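Local coordinates for protein (lectin) (Hyacinthoides hispanica, PDB 1B2P) that binds mannose as a monocot bulb-type lectin, probably recognising mannose-bearing glycans, as a four-chain assembly built of small antiparallel beta sheets, at residues L59-L73 with I76-G90. Residues are numbered along the deposited sequence; the frame is centred on the assembly and turned at random.
Sequences LGNGCRAVLQPDGVL and ITNENVTVWQSPVAG
S86 OG is held from two sides: it accepts the backbone N-H of L73, N to OG 2.9 Å, and donates to a water 2.7 Å from that same OG. The hydroxyl lies between the backbone N and the carbonyl carbon of its own residue (chi1 59°), which turns it back onto L73, while S86 N returns a hydrogen bond to L73 O. The water in turn donates hydrogen bonds to G71 O and V88 O, tying the turn Q68–G71 to the chain running out through V88. Beyond it G90 N gives a nearly straight bond to D70 O (2.7 Å, 171° at the hydrogen). The methyl CG2 of V72 packs on A89 CB, and CG1 lies against Q85 CB. On the other flank, L73 CD2 meets W84 CZ3 at 3.9 Å.

These turns and loops extend from the ends of a four-stranded antiparallel sheet of the beta-prism II fold of monocot bulb lectins, in which strand 73-76 runs between 64-67 and 82-85; past the end of strand 82-85, S86 and P87 pack on W113 and V88 on L112 of a second subunit. At the far end R64 and I76 form a hydrogen-bonded antiparallel pair, both backbone N-H groups being used. From there the extended R64 side chain lays one guanidinium face over I76, whose CB sits 4.0 Å above the plane, over its centre; NH1 adds a weak bond to T77 O. I76 CD1 touches V66 CG2 where the two side chains cross at about a right angle. In the turn T77–N80, T77 OG1 accepts from E79 N, an ST turn, and from V81 N, while its CG2 rests on G60 CA and on the sulfur of C63, disulfide-bonded to C40. N78 N closes this end on N61 O, 2.9 Å away.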
# COMPACT_ATOMS: atom_id res chain seq x y z
N LEU A 59 10.20 32.00 -2.22
CA LEU A 59 9.52 33.02 -1.42
C LEU A 59 9.63 32.84 0.08
O LEU A 59 9.14 33.67 0.87
CB LEU A 59 8.06 33.20 -1.78
CG LEU A 59 7.85 33.67 -3.25
CD1 LEU A 59 6.37 33.90 -3.52
CD2 LEU A 59 8.57 35.04 -3.50
N GLY A 60 10.12 31.69 0.48
CA GLY A 60 10.28 31.49 1.92
C GLY A 60 11.10 30.30 2.16
O GLY A 60 11.48 29.56 1.20
N ASN A 61 11.40 30.00 3.44
CA ASN A 61 12.09 28.78 3.81
C ASN A 61 11.24 27.84 4.78
O ASN A 61 10.40 28.42 5.43
CB ASN A 61 13.30 29.15 4.74
CG ASN A 61 14.25 30.10 4.00
OD1 ASN A 61 14.73 29.66 2.96
ND2 ASN A 61 14.42 31.31 4.56
N GLY A 62 11.55 26.60 4.65
CA GLY A 62 10.95 25.68 5.70
C GLY A 62 9.40 25.74 5.61
O GLY A 62 8.64 25.83 6.57
N CYS A 63 8.92 25.72 4.36
CA CYS A 63 7.48 25.94 4.13
C CYS A 63 6.66 24.61 4.40
O CYS A 63 7.19 23.53 4.32
CB CYS A 63 7.14 26.39 2.64
SG CYS A 63 8.14 28.00 2.45
N ARG A 64 5.42 24.96 4.66
CA ARG A 64 4.44 23.77 4.83
C ARG A 64 3.18 24.11 4.14
O ARG A 64 2.84 25.28 3.96
CB ARG A 64 4.20 23.56 6.34
CG ARG A 64 3.57 24.75 7.02
CD ARG A 64 3.53 24.50 8.57
NE ARG A 64 2.77 25.52 9.29
CZ ARG A 64 3.35 26.70 9.66
NH1 ARG A 64 4.62 26.99 9.32
NH2 ARG A 64 2.59 27.56 10.32
N ALA A 65 2.42 23.04 3.76
CA ALA A 65 1.07 23.28 3.25
C ALA A 65 0.03 22.69 4.28
O ALA A 65 0.32 21.59 4.71
CB ALA A 65 0.98 22.59 1.88
N VAL A 66 -0.97 23.57 4.40
CA VAL A 66 -2.02 23.09 5.38
C VAL A 66 -3.32 23.39 4.72
O VAL A 66 -3.53 24.34 3.97
CB VAL A 66 -1.85 23.84 6.69
CG1 VAL A 66 -0.44 23.55 7.18
CG2 VAL A 66 -2.01 25.31 6.49
N LEU A 67 -4.37 22.58 5.10
CA LEU A 67 -5.72 22.83 4.63
C LEU A 67 -6.53 23.38 5.78
O LEU A 67 -6.59 22.74 6.82
CB LEU A 67 -6.27 21.47 4.10
CG LEU A 67 -7.66 21.69 3.54
CD1 LEU A 67 -7.80 22.57 2.29
CD2 LEU A 67 -8.19 20.28 3.15
N GLN A 68 -6.89 24.66 5.66
CA GLN A 68 -7.53 25.31 6.83
C GLN A 68 -8.94 24.84 7.02
O GLN A 68 -9.58 24.21 6.12
CB GLN A 68 -7.65 26.81 6.58
CG GLN A 68 -6.19 27.30 6.40
CD GLN A 68 -6.01 28.79 6.40
OE1 GLN A 68 -6.85 29.44 5.79
NE2 GLN A 68 -4.89 29.17 7.05
N PRO A 69 -9.61 25.23 8.14
CA PRO A 69 -10.91 24.62 8.40
C PRO A 69 -11.99 25.28 7.55
O PRO A 69 -13.15 24.79 7.73
CB PRO A 69 -11.21 25.02 9.88
CG PRO A 69 -9.86 25.38 10.40
CD PRO A 69 -8.87 25.68 9.35
N ASP A 70 -11.70 26.22 6.69
CA ASP A 70 -12.73 26.73 5.78
C ASP A 70 -12.39 26.19 4.37
O ASP A 70 -12.92 26.88 3.44
CB ASP A 70 -12.69 28.25 5.78
CG ASP A 70 -11.39 28.93 5.48
OD1 ASP A 70 -10.35 28.30 5.35
OD2 ASP A 70 -11.29 30.19 5.41
N GLY A 71 -11.49 25.25 4.23
CA GLY A 71 -11.32 24.60 2.90
C GLY A 71 -10.23 25.35 2.09
O GLY A 71 -10.08 25.01 0.92
N VAL A 72 -9.60 26.37 2.63
CA VAL A 72 -8.52 27.07 1.85
C VAL A 72 -7.24 26.41 2.04
O VAL A 72 -6.77 26.14 3.21
CB VAL A 72 -8.41 28.53 2.34
CG1 VAL A 72 -7.20 29.25 1.73
CG2 VAL A 72 -9.75 29.21 2.11
N LEU A 73 -6.51 26.03 1.01
CA LEU A 73 -5.20 25.46 1.12
C LEU A 73 -4.16 26.58 1.13
O LEU A 73 -4.33 27.53 0.39
CB LEU A 73 -4.93 24.64 -0.18
CG LEU A 73 -3.55 24.03 -0.35
CD1 LEU A 73 -3.30 22.98 0.72
CD2 LEU A 73 -3.46 23.41 -1.77
N ILE A 76 2.70 28.13 3.94
CA ILE A 76 3.10 29.08 5.02
C ILE A 76 4.56 28.86 5.29
O ILE A 76 5.10 27.76 5.31
CB ILE A 76 2.34 28.73 6.33
CG1 ILE A 76 0.85 28.84 6.15
CG2 ILE A 76 2.87 29.71 7.42
CD1 ILE A 76 0.07 28.33 7.40
N THR A 77 5.37 29.96 5.49
CA THR A 77 6.79 29.72 5.73
C THR A 77 7.15 29.44 7.19
O THR A 77 6.27 29.58 8.00
CB THR A 77 7.59 31.01 5.32
OG1 THR A 77 7.27 32.02 6.30
CG2 THR A 77 7.14 31.50 3.96
N ASN A 78 8.42 29.21 7.46
CA ASN A 78 8.80 28.95 8.87
C ASN A 78 8.82 30.23 9.66
O ASN A 78 9.03 30.12 10.89
CB ASN A 78 10.15 28.26 9.02
CG ASN A 78 11.35 28.98 8.40
OD1 ASN A 78 12.41 28.35 8.21
ND2 ASN A 78 11.20 30.22 8.05
N GLU A 79 8.50 31.39 9.14
CA GLU A 79 8.21 32.60 9.89
C GLU A 79 6.75 32.94 9.92
O GLU A 79 6.28 34.04 10.23
CB GLU A 79 9.00 33.80 9.29
CG GLU A 79 10.50 33.59 9.19
CD GLU A 79 11.16 33.70 10.56
OE1 GLU A 79 10.65 34.49 11.40
OE2 GLU A 79 12.13 32.98 10.83
N ASN A 80 5.94 31.92 9.52
CA ASN A 80 4.49 32.05 9.54
C ASN A 80 4.01 33.18 8.67
O ASN A 80 3.01 33.83 8.94
CB ASN A 80 4.00 32.23 10.98
CG ASN A 80 4.13 30.96 11.78
OD1 ASN A 80 3.52 31.02 12.88
ND2 ASN A 80 4.74 29.84 11.42
N VAL A 81 4.65 33.41 7.51
CA VAL A 81 4.12 34.25 6.48
C VAL A 81 3.35 33.37 5.44
O VAL A 81 3.97 32.41 4.98
CB VAL A 81 5.28 34.94 5.70
CG1 VAL A 81 4.71 35.76 4.55
CG2 VAL A 81 6.09 35.79 6.69
N THR A 82 2.13 33.72 5.15
CA THR A 82 1.40 32.92 4.13
C THR A 82 1.84 33.46 2.78
O THR A 82 1.68 34.63 2.42
CB THR A 82 -0.11 33.10 4.31
OG1 THR A 82 -0.41 32.55 5.62
CG2 THR A 82 -0.92 32.40 3.23
N VAL A 83 2.35 32.61 1.89
CA VAL A 83 2.79 33.02 0.61
C VAL A 83 1.91 32.62 -0.56
O VAL A 83 1.93 33.13 -1.66
CB VAL A 83 4.20 32.55 0.29
CG1 VAL A 83 5.23 33.17 1.24
CG2 VAL A 83 4.37 31.01 0.34
N TRP A 84 0.82 31.80 -0.20
CA TRP A 84 -0.08 31.43 -1.26
C TRP A 84 -1.41 30.88 -0.62
O TRP A 84 -1.16 30.26 0.39
CB TRP A 84 0.47 30.33 -2.20
CG TRP A 84 -0.41 29.99 -3.35
CD1 TRP A 84 -0.42 30.55 -4.63
CD2 TRP A 84 -1.43 28.94 -3.40
NE1 TRP A 84 -1.40 29.94 -5.37
CE2 TRP A 84 -2.03 28.97 -4.67
CE3 TRP A 84 -1.79 28.00 -2.43
CZ2 TRP A 84 -3.06 28.08 -5.05
CZ3 TRP A 84 -2.83 27.11 -2.82
CH2 TRP A 84 -3.42 27.15 -4.10
N GLN A 85 -2.51 31.18 -1.22
CA GLN A 85 -3.73 30.48 -0.72
C GLN A 85 -4.62 30.21 -1.87
O GLN A 85 -4.70 31.02 -2.83
CB GLN A 85 -4.38 31.38 0.34
CG GLN A 85 -4.85 32.74 -0.16
CD GLN A 85 -5.26 33.55 1.10
OE1 GLN A 85 -4.47 33.78 2.02
NE2 GLN A 85 -6.54 33.87 1.12
N SER A 86 -5.40 29.12 -1.74
CA SER A 86 -6.36 28.90 -2.85
C SER A 86 -7.38 29.97 -2.68
O SER A 86 -7.80 30.55 -1.70
CB SER A 86 -6.88 27.41 -2.74
OG SER A 86 -7.51 27.26 -1.46
N PRO A 87 -8.17 30.24 -3.78
CA PRO A 87 -8.95 31.44 -3.87
C PRO A 87 -10.35 31.34 -3.41
O PRO A 87 -11.07 32.35 -3.57
CB PRO A 87 -8.97 31.63 -5.42
CG PRO A 87 -8.88 30.27 -6.01
CD PRO A 87 -7.92 29.55 -5.09
N VAL A 88 -10.90 30.20 -2.97
CA VAL A 88 -12.28 30.09 -2.56
C VAL A 88 -12.35 29.43 -1.20
O VAL A 88 -11.69 28.46 -0.93
CB VAL A 88 -13.19 29.33 -3.55
CG1 VAL A 88 -12.37 28.30 -4.21
CG2 VAL A 88 -14.50 28.68 -3.12
N ALA A 89 -13.19 30.08 -0.39
CA ALA A 89 -13.36 29.56 0.96
C ALA A 89 -14.77 29.06 1.18
O ALA A 89 -15.72 29.55 0.50
CB ALA A 89 -13.15 30.64 2.05
N GLY A 90 -14.96 28.12 2.08
CA GLY A 90 -16.29 27.70 2.48
C GLY A 90 -16.56 27.90 3.98
O GLY A 90 -15.71 28.55 4.65
O HOH W 1 -10.07 26.40 -1.54